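Local coordinates for uncharacterized protein conserved in bacteria (Streptococcus suis, PDB 4FZQ) that forms the G5 domain of surface antigen HP0197, which mediates attachment of the bacterium to host cells, probably by binding carbohydrate on the host surface, at the interface of chains A and B. Sequence-based numbering; all coordinates share one arbitrary frame. Chains: chain A/B, Uncharacterized protein conserved in bacteria.

The interface of chains A and B. Residues chain A 20, 79; chain B 18, 33, 71, 73.
A:Glu79, the last residue of the crystallised fragment, reaches across to B:Arg71 on strand 71-76 and is gripped side-on, a worked example of how a guanidinium group recognises a carboxylate through NE and one terminal nitrogen. B:Arg71 NE gives a nearly straight hydrogen bond (169° at H) to the carboxylate oxygen OE1 of A:Glu79 at 2.8 Å, received on the syn lone pair and lying in the guanidinium plane; this pair also counts as a salt bridge between the chains. The second bond, from B:Arg71 NH2 to A:Glu79 OE2 at 3.2 Å, is more bent and tilts out of the guanidinium plane, in keeping with the 41° between the two flat groups. Their charges are thus paired, but the fit is twisted rather than coplanar. B:Glu18 enters the same site at about a right angle to A:Glu79, and its OE1 is modelled 2.5 Å from A:Glu79 OE1. Such an approach of two carboxylate oxygens would be a clash if both were ionised and a hydrogen bond if they shared a proton; at 2.50 Å resolution the spacing is doubtful. The cationic B:Arg71 probably eases the meeting, since its NE also forms a salt bridge with B:Glu18 OE2 at 3.4 Å within chain B. Alongside the acidic chain, crossing it at a slant, B:Leu73 packs its methyl CD2 against A:Glu79 CG at 4.0 Å, giving the aliphatic stem an apolar support. With chi1 at 46°, A:Glu79 tucks CG in between its own N and C, and the extended chain carries the carboxylate to B:Arg71. In the second shell, B:Leu33 lays CD1 over the centre of one guanidinium face, 3.7 Å above it, which should help to fix the plane of B:Arg71. The patch belongs to an inexact two-fold interface between copies in a six-chain assembly; whether the full-length antigen pairs this way, the fragment alone does not show. At the margin, A:Ile20 points CG1 towards B:Leu33 CB, 4.3 Å away.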
ATOM      1  N   ILE A  20      -9.850 -13.691  11.807  1.00 22.62           N
ATOM      2  CA  ILE A  20     -11.149 -13.313  12.350  1.00 24.22           C
ATOM      3  C   ILE A  20     -11.702 -14.632  12.868  1.00 25.68           C
ATOM      4  O   ILE A  20     -11.884 -15.595  12.122  1.00 25.54           O
ATOM      5  CB  ILE A  20     -12.120 -12.714  11.298  1.00 25.12           C
ATOM      6  CG1 ILE A  20     -11.715 -11.285  10.939  1.00 23.68           C
ATOM      7  CG2 ILE A  20     -13.524 -12.627  11.885  1.00 23.66           C
ATOM      8  CD1 ILE A  20     -11.516 -10.284  12.058  1.00 42.95           C
ATOM      9  N   GLU A  79     -18.528 -14.561   9.754  1.00 39.45           N
ATOM     10  CA  GLU A  79     -18.477 -14.108   8.375  1.00 42.35           C
ATOM     11  C   GLU A  79     -17.663 -15.128   7.592  1.00 44.73           C
ATOM     12  O   GLU A  79     -18.149 -15.531   6.515  1.00 42.95           O
ATOM     13  CB  GLU A  79     -17.881 -12.695   8.255  1.00 40.12           C
ATOM     14  CG  GLU A  79     -16.604 -12.448   9.049  1.00 40.16           C
ATOM     15  CD  GLU A  79     -16.202 -10.979   9.024  1.00 40.88           C
ATOM     16  OE1 GLU A  79     -15.881 -10.464   7.928  1.00 40.42           O
ATOM     17  OE2 GLU A  79     -16.196 -10.312  10.088  1.00 40.42           O
ATOM     18  OXT GLU A  79     -16.554 -15.529   8.035  1.00 49.57           O
TER
ATOM     19  N   GLU B  18     -19.169  -7.422   1.264  1.00 31.68           N
ATOM     20  CA  GLU B  18     -18.120  -8.353   1.669  1.00 29.86           C
ATOM     21  C   GLU B  18     -17.955  -9.522   0.723  1.00 27.07           C
ATOM     22  O   GLU B  18     -18.888 -10.276   0.487  1.00 27.51           O
ATOM     23  CB  GLU B  18     -18.375  -8.880   3.086  1.00 27.64           C
ATOM     24  CG  GLU B  18     -17.346  -9.896   3.547  1.00 25.96           C
ATOM     25  CD  GLU B  18     -17.256 -10.016   5.063  1.00 25.69           C
ATOM     26  OE1 GLU B  18     -16.586 -10.950   5.545  1.00 26.67           O
ATOM     27  OE2 GLU B  18     -17.836  -9.175   5.775  1.00 25.29           O
ATOM     28  N   LEU B  33      -8.605 -11.756   7.373  1.00 20.89           N
ATOM     29  CA  LEU B  33      -9.127 -10.532   6.777  1.00 20.07           C
ATOM     30  C   LEU B  33      -8.110 -10.026   5.749  1.00 21.60           C
ATOM     31  O   LEU B  33      -6.974  -9.716   6.099  1.00 20.79           O
ATOM     32  CB  LEU B  33      -9.345  -9.474   7.856  1.00 17.07           C
ATOM     33  CG  LEU B  33      -9.988  -8.142   7.450  1.00 18.56           C
ATOM     34  CD1 LEU B  33     -11.269  -8.368   6.640  1.00 15.05           C
ATOM     35  CD2 LEU B  33     -10.292  -7.360   8.712  1.00 12.50           C
ATOM     36  N   ARG B  71     -15.071  -5.353   1.735  1.00 28.29           N
ATOM     37  CA  ARG B  71     -14.386  -6.026   2.804  1.00 25.66           C
ATOM     38  C   ARG B  71     -14.060  -7.327   2.095  1.00 24.95           C
ATOM     39  O   ARG B  71     -14.918  -7.860   1.395  1.00 24.38           O
ATOM     40  CB  ARG B  71     -15.332  -6.276   3.969  1.00 25.04           C
ATOM     41  CG  ARG B  71     -14.666  -6.883   5.193  1.00 23.97           C
ATOM     42  CD  ARG B  71     -15.664  -6.993   6.315  1.00 21.18           C
ATOM     43  NE  ARG B  71     -15.190  -7.776   7.451  1.00 20.50           N
ATOM     44  CZ  ARG B  71     -14.395  -7.316   8.409  1.00 20.01           C
ATOM     45  NH1 ARG B  71     -13.966  -6.062   8.384  1.00 18.89           N
ATOM     46  NH2 ARG B  71     -14.040  -8.116   9.402  1.00 18.80           N
ATOM     47  N   LEU B  73     -12.532 -11.250   2.647  1.00 25.53           N
ATOM     48  CA  LEU B  73     -12.176 -12.282   3.613  1.00 25.16           C
ATOM     49  C   LEU B  73     -11.817 -13.564   2.860  1.00 26.58           C
ATOM     50  O   LEU B  73     -12.439 -13.879   1.839  1.00 27.53           O
ATOM     51  CB  LEU B  73     -13.367 -12.554   4.539  1.00 23.48           C
ATOM     52  CG  LEU B  73     -13.121 -13.372   5.805  1.00 23.63           C
ATOM     53  CD1 LEU B  73     -12.735 -12.410   6.908  1.00 23.31           C
ATOM     54  CD2 LEU B  73     -14.365 -14.170   6.202  1.00 23.13           C
TER